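Local coordinates for CocE/NonD family hydrolase (Staphylococcus aureus subsp. aureus COL, PDB 3III), which is probably a serine hydrolase of the alpha/beta-hydrolase superfamily, related to cocaine esterase and X-Pro dipeptidyl-peptidases, whose natural substrate is not established, at residues N116-V121 / F315-L320; W152-S157 / G161-N166; T360-N365 / H369-A374; S469-P474 / Q553-I558. All coordinates share one frame; numbering follows the deposited sequence. Where two conformers were deposited one is given.

Contact 1. Residues N116-V121 / F315-L320; sequences NDYVVV and FFDFYL
The phenol oxygen of Tyr-118 donates a hydrogen bond to OD1 of Asp-317, and at 2.5 Å between OH and OD1 the bond is short. It reaches OD1 on the anti side of the carboxylate, 24° out of the carboxylate plane, while ring and carboxylate lie nearly coplanar, 16° apart, so the acid meets the tyrosine at the edge of its ring. The other oxygen, OD2, forms a salt bridge with Lys-313 one helical turn back. Two partners thus hold the buried carboxylate, and the lysine would be expected to favour its charged form. In Asp-317 CG lies anti to the carbonyl carbon (chi1 -74°), which lets OD1 swing in toward the phenol although the CB itself does not head that way. The contact joins the residue just before strand 119-124, a strand of the central sheet of the alpha/beta-hydrolase domain, to the C-terminal part of helix 306-319, which packs against that sheet. Tyr-118 suits a place from which a side chain must span the way to a helix: it is apolar along the ring and polar at its hydroxyl tip. CE1 touches CB of Phe-316 at 4.0 Å, and CD1 of Leu-320 comes to the ring edge, 4.1 Å from CE1. The same CD1 also lies over one face of the Phe-316 ring, toward its rim and 3.5 Å above its plane, so the leucine is wedged between two aromatic side chains. Trp-113 packs against the tyrosine ring edge-to-face, and the Phe-316 ring leads on to Ala-188 and Ile-190 of strand 186-192.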
# COMPACT_ATOMS: atom_id res chain seq x y z
N ASN A 116 20.33 -6.44 18.39
CA ASN A 116 20.09 -7.88 18.09
C ASN A 116 21.15 -8.46 17.13
O ASN A 116 20.96 -9.54 16.53
CB ASN A 116 18.68 -8.06 17.53
CG ASN A 116 17.61 -7.96 18.58
OD1 ASN A 116 16.75 -7.05 18.60
ND2 ASN A 116 17.64 -8.88 19.46
N ASP A 117 22.30 -7.77 17.01
CA ASP A 117 23.43 -8.21 16.19
C ASP A 117 23.08 -8.35 14.73
O ASP A 117 23.45 -9.35 14.07
CB ASP A 117 24.04 -9.53 16.71
CG ASP A 117 24.49 -9.42 18.18
OD1 ASP A 117 25.36 -8.56 18.38
OD2 ASP A 117 23.98 -10.14 19.09
N TYR A 118 22.45 -7.31 14.22
CA TYR A 118 22.28 -7.05 12.80
C TYR A 118 23.03 -5.75 12.46
O TYR A 118 23.28 -4.90 13.33
CB TYR A 118 20.83 -6.83 12.40
CG TYR A 118 19.98 -8.03 12.35
CD1 TYR A 118 19.71 -8.66 11.13
CD2 TYR A 118 19.44 -8.57 13.52
CE1 TYR A 118 18.93 -9.80 11.08
CE2 TYR A 118 18.63 -9.73 13.47
CZ TYR A 118 18.43 -10.34 12.25
OH TYR A 118 17.65 -11.44 12.20
N VAL A 119 23.41 -5.62 11.21
CA VAL A 119 23.85 -4.34 10.67
C VAL A 119 22.61 -3.69 9.99
O VAL A 119 21.78 -4.38 9.45
CB VAL A 119 25.03 -4.51 9.68
CG1 VAL A 119 25.24 -3.25 8.80
CG2 VAL A 119 26.31 -4.90 10.42
N VAL A 120 22.46 -2.35 10.11
CA VAL A 120 21.47 -1.61 9.35
C VAL A 120 22.14 -0.64 8.36
O VAL A 120 22.99 0.18 8.75
CB VAL A 120 20.43 -0.87 10.25
CG1 VAL A 120 19.47 -0.02 9.39
CG2 VAL A 120 19.60 -1.88 11.16
N VAL A 121 21.77 -0.75 7.07
CA VAL A 121 22.32 0.18 6.05
C VAL A 121 21.17 0.99 5.55
O VAL A 121 20.11 0.45 5.20
CB VAL A 121 22.99 -0.54 4.85
CG1 VAL A 121 23.42 0.49 3.80
CG2 VAL A 121 24.15 -1.48 5.29
N PHE A 315 11.51 -13.82 11.15
CA PHE A 315 11.67 -14.09 9.71
C PHE A 315 13.13 -13.88 9.30
O PHE A 315 13.74 -14.75 8.67
CB PHE A 315 10.73 -13.17 8.95
CG PHE A 315 10.86 -13.18 7.45
CD1 PHE A 315 10.44 -14.28 6.69
CD2 PHE A 315 11.33 -12.06 6.79
CE1 PHE A 315 10.51 -14.25 5.30
CE2 PHE A 315 11.40 -12.01 5.40
CZ PHE A 315 10.98 -13.13 4.64
N PHE A 316 13.70 -12.77 9.73
CA PHE A 316 15.10 -12.48 9.38
C PHE A 316 16.10 -13.38 10.13
O PHE A 316 17.14 -13.67 9.58
CB PHE A 316 15.45 -11.01 9.61
CG PHE A 316 15.11 -10.07 8.45
CD1 PHE A 316 14.61 -10.50 7.25
CD2 PHE A 316 15.30 -8.68 8.63
CE1 PHE A 316 14.32 -9.59 6.20
CE2 PHE A 316 15.09 -7.79 7.61
CZ PHE A 316 14.56 -8.24 6.38
N ASP A 317 15.80 -13.79 11.36
CA ASP A 317 16.69 -14.71 12.06
C ASP A 317 16.72 -16.02 11.28
O ASP A 317 17.80 -16.67 11.15
CB ASP A 317 16.20 -15.02 13.48
CG ASP A 317 16.40 -13.88 14.47
OD1 ASP A 317 17.14 -12.90 14.20
OD2 ASP A 317 15.81 -14.04 15.55
N PHE A 318 15.57 -16.42 10.72
CA PHE A 318 15.57 -17.66 9.89
C PHE A 318 16.37 -17.46 8.61
O PHE A 318 17.20 -18.30 8.27
CB PHE A 318 14.15 -18.09 9.58
CG PHE A 318 14.04 -19.45 8.96
CD1 PHE A 318 13.90 -20.57 9.76
CD2 PHE A 318 14.06 -19.61 7.58
CE1 PHE A 318 13.81 -21.89 9.19
CE2 PHE A 318 13.94 -20.91 7.01
CZ PHE A 318 13.80 -22.03 7.83
N TYR A 319 16.09 -16.39 7.86
CA TYR A 319 16.66 -16.23 6.51
C TYR A 319 18.03 -15.56 6.47
O TYR A 319 18.82 -15.89 5.59
CB TYR A 319 15.66 -15.56 5.50
CG TYR A 319 14.54 -16.49 5.16
CD1 TYR A 319 14.77 -17.63 4.40
CD2 TYR A 319 13.29 -16.32 5.72
CE1 TYR A 319 13.77 -18.53 4.15
CE2 TYR A 319 12.29 -17.21 5.49
CZ TYR A 319 12.53 -18.32 4.71
OH TYR A 319 11.54 -19.27 4.52
N LEU A 320 18.30 -14.60 7.36
CA LEU A 320 19.56 -13.89 7.33
C LEU A 320 20.58 -14.46 8.31
O LEU A 320 21.77 -14.43 8.02
CB LEU A 320 19.36 -12.41 7.61
CG LEU A 320 18.36 -11.67 6.72
CD1 LEU A 320 18.33 -10.10 7.05
CD2 LEU A 320 18.72 -11.86 5.21

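Contact 2. Residues W152-S157 / G161-N166; sequences WAANQS and GNIGTN
Ala-154 and Ile-163 carry most of this small, buried contact, with Gly-161 closing it at the turn. CD1 of Ile-163 does the touching: it sits 3.9 Å from CB of Ala-153 and 4.3 Å from CB of Ala-154, so one methyl bridges two successive alanines of the helix. CG1 of the isoleucine stands anti to the carbonyl carbon (chi1 -47°), and this turns its longer branch toward the helix. Alanine suits such a place because its short side chain lets helix and strand come close. At the other end the two backbones meet directly, with O of Ala-154 3.8 Å from CA of Gly-161. The positive phi of Gly-161 (95°) is one that glycine, lacking a side chain, adopts without strain against the preceding carbonyl oxygen. The end of the helix is also held from within: NE2 of Gln-156 donates to O of Trp-152 in a straight bond of 2.8 Å, from the face of the carbonyl plane opposite to that used by N of Asn-155. Ile-150 and Val-69 extend the apolar patch around Ile-163. Helix 140-154 leads, past short strand 159-160 and a corner at Gly-161, into strand 162-168, completing a beta-alpha-beta crossover from parallel strand 119-124 in the alpha/beta-hydrolase fold.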
# COMPACT_ATOMS: atom_id res chain seq x y z
N TRP A 152 27.13 -4.76 -3.08
CA TRP A 152 28.26 -4.13 -2.41
C TRP A 152 28.30 -4.47 -0.90
O TRP A 152 29.36 -4.85 -0.37
CB TRP A 152 28.18 -2.63 -2.60
CG TRP A 152 29.20 -1.86 -1.79
CD1 TRP A 152 30.47 -1.54 -2.17
CD2 TRP A 152 29.03 -1.35 -0.49
NE1 TRP A 152 31.09 -0.84 -1.17
CE2 TRP A 152 30.22 -0.72 -0.13
CE3 TRP A 152 27.95 -1.34 0.41
CZ2 TRP A 152 30.39 -0.09 1.11
CZ3 TRP A 152 28.11 -0.70 1.62
CH2 TRP A 152 29.33 -0.10 1.96
N ALA A 153 27.15 -4.37 -0.26
CA ALA A 153 26.97 -4.66 1.14
C ALA A 153 27.36 -6.09 1.46
O ALA A 153 27.94 -6.33 2.50
CB ALA A 153 25.50 -4.43 1.56
N ALA A 154 27.07 -7.02 0.54
CA ALA A 154 27.38 -8.42 0.76
C ALA A 154 28.86 -8.70 0.82
O ALA A 154 29.25 -9.69 1.41
CB ALA A 154 26.75 -9.29 -0.30
N ASN A 155 29.67 -7.79 0.31
CA ASN A 155 31.09 -7.95 0.29
C ASN A 155 31.87 -7.16 1.36
O ASN A 155 33.08 -7.16 1.35
CB ASN A 155 31.62 -7.61 -1.11
CG ASN A 155 31.34 -8.71 -2.11
OD1 ASN A 155 30.85 -8.45 -3.21
ND2 ASN A 155 31.55 -9.95 -1.70
N GLN A 156 31.21 -6.50 2.27
CA GLN A 156 31.90 -5.71 3.26
C GLN A 156 32.35 -6.54 4.48
O GLN A 156 31.79 -7.57 4.81
CB GLN A 156 31.03 -4.56 3.72
CG GLN A 156 30.68 -3.58 2.62
CD GLN A 156 31.84 -3.22 1.75
OE1 GLN A 156 32.83 -2.64 2.22
NE2 GLN A 156 31.77 -3.61 0.46
N SER A 157 33.33 -6.02 5.18
CA SER A 157 33.98 -6.75 6.27
C SER A 157 32.97 -7.12 7.38
O SER A 157 33.11 -8.17 8.04
CB SER A 157 35.16 -5.92 6.80
OG SER A 157 34.64 -4.72 7.40
N GLY A 161 27.14 -11.76 4.37
CA GLY A 161 26.76 -12.11 3.00
C GLY A 161 25.25 -12.12 2.72
O GLY A 161 24.86 -12.20 1.56
N ASN A 162 24.42 -12.08 3.76
CA ASN A 162 22.98 -12.17 3.65
C ASN A 162 22.35 -10.79 3.91
O ASN A 162 22.39 -10.25 5.05
CB ASN A 162 22.38 -13.18 4.65
CG ASN A 162 22.92 -14.58 4.46
OD1 ASN A 162 23.46 -14.88 3.41
ND2 ASN A 162 22.78 -15.43 5.49
N ILE A 163 21.74 -10.25 2.86
CA ILE A 163 21.04 -8.99 2.94
C ILE A 163 19.53 -9.24 2.88
O ILE A 163 19.02 -10.02 2.06
CB ILE A 163 21.41 -8.06 1.80
CG1 ILE A 163 22.95 -7.95 1.54
CG2 ILE A 163 20.61 -6.74 1.91
CD1 ILE A 163 23.89 -7.86 2.63
N GLY A 164 18.82 -8.60 3.78
CA GLY A 164 17.38 -8.58 3.79
C GLY A 164 16.92 -7.11 3.75
O GLY A 164 17.39 -6.23 4.52
N THR A 165 15.94 -6.84 2.91
CA THR A 165 15.37 -5.50 2.83
C THR A 165 14.10 -5.37 3.62
O THR A 165 13.38 -6.36 3.85
CB THR A 165 15.14 -5.09 1.38
OG1 THR A 165 14.32 -6.06 0.74
CG2 THR A 165 16.49 -4.93 0.60
N ASN A 166 13.82 -4.14 4.08
CA ASN A 166 12.73 -3.95 5.03
C ASN A 166 12.34 -2.50 5.07
O ASN A 166 13.21 -1.63 5.07
CB ASN A 166 13.25 -4.35 6.42
CG ASN A 166 12.19 -4.41 7.50
OD1 ASN A 166 11.04 -4.00 7.33
ND2 ASN A 166 12.61 -4.93 8.68

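Contact 3. Residues T360-N365 / H369-A374; sequences TPLYLN and HTLNHA
Asn-372 reaches back across the hairpin to the carbonyl of Tyr-363, its partner in the facing strand. Its CB lies 3.6 Å from O of Tyr-363, and CG, anti to its own carbonyl carbon (chi1 -57°), keeps the amide beside that oxygen. At the tip ND2 donates to O of Tyr-363 at 3.0 Å, almost straight (173°), from a position tilted 25° from the carbonyl plane. The backbone N of Asn-372 makes only a weak bond to the same oxygen, so the side chain supplies the better donor. ND2 also gives a hydrogen bond to OG1 of Thr-370 within its own strand, and OG1 is further bonded to Asn-368. OD1, on the other branch, accepts a hydrogen bond from a water that accepts from ND2 of Asn-365, a link across the strands; OD1 of Asn-365 accepts from N of Glu-367. N of Tyr-363 donates to O of Asn-372 at 2.8 Å, in the carbonyl plane. Asn-365 N to Thr-370 O, 2.9 Å, makes the next bond of the antiparallel ladder.

The opposite face is apolar. Leu-364 and Leu-371 lie side by side, with CD1 of Leu-364 3.4 Å from CD2 of Leu-371, tighter than usual contact. CB of Leu-362 meets CB of Leu-371 at 4.0 Å; Phe-395 and Tyr-397 of strand 392-398 pack beneath. Two-faced chemistry follows: leucines bury one side of the hairpin, whereas an asparagine amide, steadied by the threonine hydroxyl, and a water link the strands on the partly exposed side, where the amide may compensate for a weak backbone bond.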
# COMPACT_ATOMS: atom_id res chain seq x y z
N THR A 360 -20.27 -14.84 -3.97
CA THR A 360 -21.72 -14.96 -3.91
C THR A 360 -22.32 -13.67 -4.47
O THR A 360 -21.95 -12.58 -4.03
CB THR A 360 -22.20 -15.17 -2.49
OG1 THR A 360 -21.49 -16.29 -1.95
CG2 THR A 360 -23.71 -15.42 -2.40
N PRO A 361 -23.20 -13.79 -5.47
CA PRO A 361 -23.77 -12.56 -6.01
C PRO A 361 -24.92 -12.07 -5.18
O PRO A 361 -25.73 -12.87 -4.70
CB PRO A 361 -24.29 -13.01 -7.39
CG PRO A 361 -24.49 -14.47 -7.30
CD PRO A 361 -23.64 -14.99 -6.19
N LEU A 362 -24.99 -10.76 -5.00
CA LEU A 362 -26.20 -10.09 -4.53
C LEU A 362 -26.67 -9.10 -5.64
O LEU A 362 -25.94 -8.18 -6.03
CB LEU A 362 -25.92 -9.34 -3.24
CG LEU A 362 -25.67 -10.20 -1.99
CD1 LEU A 362 -25.17 -9.25 -0.83
CD2 LEU A 362 -26.94 -10.95 -1.61
N TYR A 363 -27.88 -9.32 -6.16
CA TYR A 363 -28.40 -8.55 -7.29
C TYR A 363 -29.04 -7.24 -6.86
O TYR A 363 -29.78 -7.19 -5.89
CB TYR A 363 -29.39 -9.39 -8.08
CG TYR A 363 -28.78 -10.68 -8.59
CD1 TYR A 363 -28.04 -10.70 -9.76
CD2 TYR A 363 -28.88 -11.86 -7.87
CE1 TYR A 363 -27.44 -11.89 -10.22
CE2 TYR A 363 -28.29 -13.02 -8.30
CZ TYR A 363 -27.58 -13.03 -9.47
OH TYR A 363 -27.01 -14.20 -9.90
N LEU A 364 -28.68 -6.16 -7.56
CA LEU A 364 -29.17 -4.81 -7.24
C LEU A 364 -30.56 -4.63 -7.81
O LEU A 364 -30.83 -5.11 -8.92
CB LEU A 364 -28.31 -3.75 -7.92
CG LEU A 364 -27.05 -3.31 -7.22
CD1 LEU A 364 -26.09 -4.47 -7.07
CD2 LEU A 364 -26.47 -2.15 -8.00
N ASN A 365 -31.42 -3.92 -7.08
CA ASN A 365 -32.75 -3.53 -7.57
C ASN A 365 -32.83 -2.00 -7.44
O ASN A 365 -32.89 -1.48 -6.32
CB ASN A 365 -33.85 -4.21 -6.72
CG ASN A 365 -35.24 -3.89 -7.23
OD1 ASN A 365 -35.39 -3.03 -8.08
ND2 ASN A 365 -36.24 -4.65 -6.80
N HIS A 369 -33.82 0.36 -3.55
CA HIS A 369 -32.51 0.37 -2.86
C HIS A 369 -32.12 -0.95 -2.16
O HIS A 369 -31.67 -0.93 -1.01
CB HIS A 369 -32.29 1.60 -1.90
CG HIS A 369 -33.35 1.84 -0.87
ND1 HIS A 369 -33.39 1.16 0.34
CD2 HIS A 369 -34.37 2.73 -0.82
CE1 HIS A 369 -34.41 1.59 1.06
NE2 HIS A 369 -35.03 2.54 0.38
N THR A 370 -32.27 -2.09 -2.85
CA THR A 370 -31.94 -3.39 -2.25
C THR A 370 -30.93 -4.17 -3.03
O THR A 370 -30.79 -3.98 -4.24
CB THR A 370 -33.17 -4.29 -2.03
OG1 THR A 370 -33.79 -4.60 -3.28
CG2 THR A 370 -34.15 -3.58 -1.11
N LEU A 371 -30.22 -5.02 -2.27
CA LEU A 371 -29.37 -6.09 -2.77
C LEU A 371 -30.09 -7.37 -2.41
O LEU A 371 -30.67 -7.48 -1.32
CB LEU A 371 -28.00 -6.07 -2.08
CG LEU A 371 -27.03 -4.91 -2.31
CD1 LEU A 371 -25.84 -5.01 -1.34
CD2 LEU A 371 -26.53 -4.95 -3.75
N ASN A 372 -30.04 -8.35 -3.31
CA ASN A 372 -30.94 -9.48 -3.22
C ASN A 372 -30.27 -10.81 -3.54
O ASN A 372 -29.47 -10.89 -4.48
CB ASN A 372 -32.13 -9.31 -4.23
CG ASN A 372 -32.93 -8.01 -4.03
OD1 ASN A 372 -34.00 -8.00 -3.39
ND2 ASN A 372 -32.42 -6.92 -4.56
N HIS A 373 -30.68 -11.87 -2.85
CA HIS A 373 -30.29 -13.24 -3.20
C HIS A 373 -30.66 -13.63 -4.61
O HIS A 373 -29.87 -14.26 -5.23
CB HIS A 373 -30.96 -14.28 -2.32
CG HIS A 373 -30.44 -14.28 -0.94
ND1 HIS A 373 -29.13 -14.59 -0.64
CD2 HIS A 373 -31.04 -13.98 0.25
CE1 HIS A 373 -28.94 -14.49 0.66
NE2 HIS A 373 -30.08 -14.12 1.23
N ALA A 374 -31.87 -13.30 -5.04
CA ALA A 374 -32.43 -13.74 -6.31
C ALA A 374 -32.23 -12.66 -7.34
O ALA A 374 -32.16 -11.49 -6.98
CB ALA A 374 -33.93 -14.03 -6.16
O HOH W 1 -27.24 -14.93 -4.56
O HOH W 2 -36.03 -6.32 -4.50

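Contact 4. Residues S469-P474 / Q553-I558; sequences SSIAQP and QLIIPI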
# COMPACT_ATOMS: atom_id res chain seq x y z
N SER A 469 -8.68 -10.99 -15.36
CA SER A 469 -9.87 -10.76 -14.55
C SER A 469 -10.33 -12.05 -13.92
O SER A 469 -10.18 -13.13 -14.50
CB SER A 469 -11.01 -10.19 -15.38
OG SER A 469 -10.71 -8.88 -15.89
N SER A 470 -10.99 -11.92 -12.78
CA SER A 470 -11.60 -13.05 -12.08
C SER A 470 -12.99 -12.60 -11.70
O SER A 470 -13.33 -11.42 -11.86
CB SER A 470 -10.81 -13.41 -10.82
OG SER A 470 -11.07 -12.42 -9.87
N ILE A 471 -13.79 -13.51 -11.16
CA ILE A 471 -15.14 -13.16 -10.78
C ILE A 471 -15.19 -12.11 -9.67
O ILE A 471 -16.12 -11.30 -9.62
CB ILE A 471 -15.99 -14.38 -10.38
CG1 ILE A 471 -17.44 -13.96 -10.19
CG2 ILE A 471 -15.48 -15.08 -9.14
CD1 ILE A 471 -18.46 -15.06 -10.61
N ALA A 472 -14.20 -12.11 -8.78
CA ALA A 472 -14.18 -11.12 -7.69
C ALA A 472 -13.35 -9.86 -7.95
O ALA A 472 -13.48 -8.83 -7.26
CB ALA A 472 -13.72 -11.78 -6.40
N GLN A 473 -12.42 -9.97 -8.88
CA GLN A 473 -11.50 -8.89 -9.16
C GLN A 473 -11.42 -8.63 -10.63
O GLN A 473 -10.70 -9.35 -11.35
CB GLN A 473 -10.08 -9.20 -8.64
CG GLN A 473 -9.14 -7.98 -8.74
CD GLN A 473 -7.67 -8.32 -8.48
OE1 GLN A 473 -7.33 -9.44 -8.14
NE2 GLN A 473 -6.81 -7.33 -8.65
N PRO A 474 -12.13 -7.59 -11.09
CA PRO A 474 -11.97 -7.20 -12.49
C PRO A 474 -10.58 -6.58 -12.71
O PRO A 474 -10.01 -5.99 -11.78
CB PRO A 474 -13.12 -6.21 -12.72
CG PRO A 474 -13.49 -5.70 -11.40
CD PRO A 474 -13.08 -6.73 -10.38
N GLN A 553 -24.96 -6.54 -10.13
CA GLN A 553 -24.80 -7.38 -8.94
C GLN A 553 -23.48 -7.06 -8.28
O GLN A 553 -22.58 -6.54 -8.96
CB GLN A 553 -24.78 -8.83 -9.38
CG GLN A 553 -23.65 -9.14 -10.37
CD GLN A 553 -23.78 -10.51 -10.93
OE1 GLN A 553 -23.27 -11.49 -10.34
NE2 GLN A 553 -24.46 -10.62 -12.06
N LEU A 554 -23.40 -7.37 -6.98
CA LEU A 554 -22.19 -7.29 -6.18
C LEU A 554 -21.73 -8.71 -5.85
O LEU A 554 -22.47 -9.49 -5.29
CB LEU A 554 -22.43 -6.47 -4.91
CG LEU A 554 -21.19 -6.34 -3.99
CD1 LEU A 554 -20.08 -5.39 -4.57
CD2 LEU A 554 -21.76 -5.92 -2.62
N ILE A 555 -20.52 -9.08 -6.26
CA ILE A 555 -19.94 -10.36 -5.88
C ILE A 555 -19.20 -10.16 -4.53
O ILE A 555 -18.31 -9.32 -4.44
CB ILE A 555 -18.93 -10.86 -6.92
CG1 ILE A 555 -19.55 -11.02 -8.30
CG2 ILE A 555 -18.26 -12.17 -6.47
CD1 ILE A 555 -20.67 -11.98 -8.36
N ILE A 556 -19.57 -10.93 -3.52
CA ILE A 556 -18.98 -10.81 -2.20
C ILE A 556 -18.24 -12.10 -1.81
O ILE A 556 -18.69 -13.18 -2.12
CB ILE A 556 -20.02 -10.45 -1.13
CG1 ILE A 556 -21.10 -11.54 -0.96
CG2 ILE A 556 -20.59 -9.07 -1.41
CD1 ILE A 556 -22.04 -11.24 0.21
N PRO A 557 -17.08 -11.97 -1.15
CA PRO A 557 -16.22 -13.13 -0.82
C PRO A 557 -16.55 -13.68 0.55
O PRO A 557 -15.93 -13.29 1.57
CB PRO A 557 -14.82 -12.51 -0.80
CG PRO A 557 -15.09 -11.01 -0.36
CD PRO A 557 -16.34 -10.70 -1.10
N ILE A 558 -17.52 -14.57 0.62
CA ILE A 558 -17.98 -15.09 1.89
C ILE A 558 -16.99 -16.17 2.33
O ILE A 558 -16.69 -17.13 1.58
CB ILE A 558 -19.41 -15.71 1.83
CG1 ILE A 558 -20.43 -14.64 1.39
CG2 ILE A 558 -19.79 -16.33 3.22
CD1 ILE A 558 -21.81 -15.05 1.40
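The chain bends sharply at 470-473, where N of Ser-470 bonds to O of Gln-473 at 3.0 Å, and the bend comes up beside strand 553-559 with CA of Ala-472 6.1 Å from CA of Ile-555. An ST motif shapes it: OG of Ser-470 accepts from N of Gln-473, three residues on, at 3.0 Å, and more weakly from N of Ala-472. Serine suits this place because its short side chain can turn the hydroxyl back onto the amides that follow. The strand belongs to the antiparallel sheet of the C-terminal, non-catalytic beta domain, and the bend lies in the long loop between strands 447-458 and 490-503.

Between bend and strand the meeting is by van der Waals packing on Ile-555, from both the side chain and the carbonyl of Ile-471; a beta-branched side chain such as that of Ile-555 suits an extended strand. Its CG1 meets CG1 of Ile-471 at 4.1 Å, the two side chains crossing at about a right angle. Ile-471 starts alongside the strand, but with CG1 anti to its backbone N (chi1 -172°) its longer branch swings nearer. CG2 of Ile-555 lies 4.4 Å from CA of Ala-472, a small residue that can sit close, and whose side chain rests on Tyr-359 of the adjoining strand. The carbonyl of Ile-471 accepts a hydrogen bond from ND2 of Asn-410, so this oxygen has a polar partner even as it lies against the isoleucine, 3.7 Å from CG1 of Ile-555.

Contacts 1 and 2 belong to the hydrolase domain and are buried; contacts 3 and 4 belong to the C-terminal beta domain, with centres about 40 to 54 Å from those of the first two. Contact 4 is largely buried, with Ile-471 at its exposed edge, and contact 3 is partly exposed. Each pair shares a sheet. The backbone O of Leu-320 in contact 1 accepts a probable hydrogen bond from ND2 of Asn-162 in contact 2, and strand 358-365 bonds directly to strand 553-559. Contact 1 ties its parts by one short, buried polar bond, contacts 2 and 4 rely on isoleucine packing, and contact 3 combines backbone ladder, side-chain amides and waters with a leucine face.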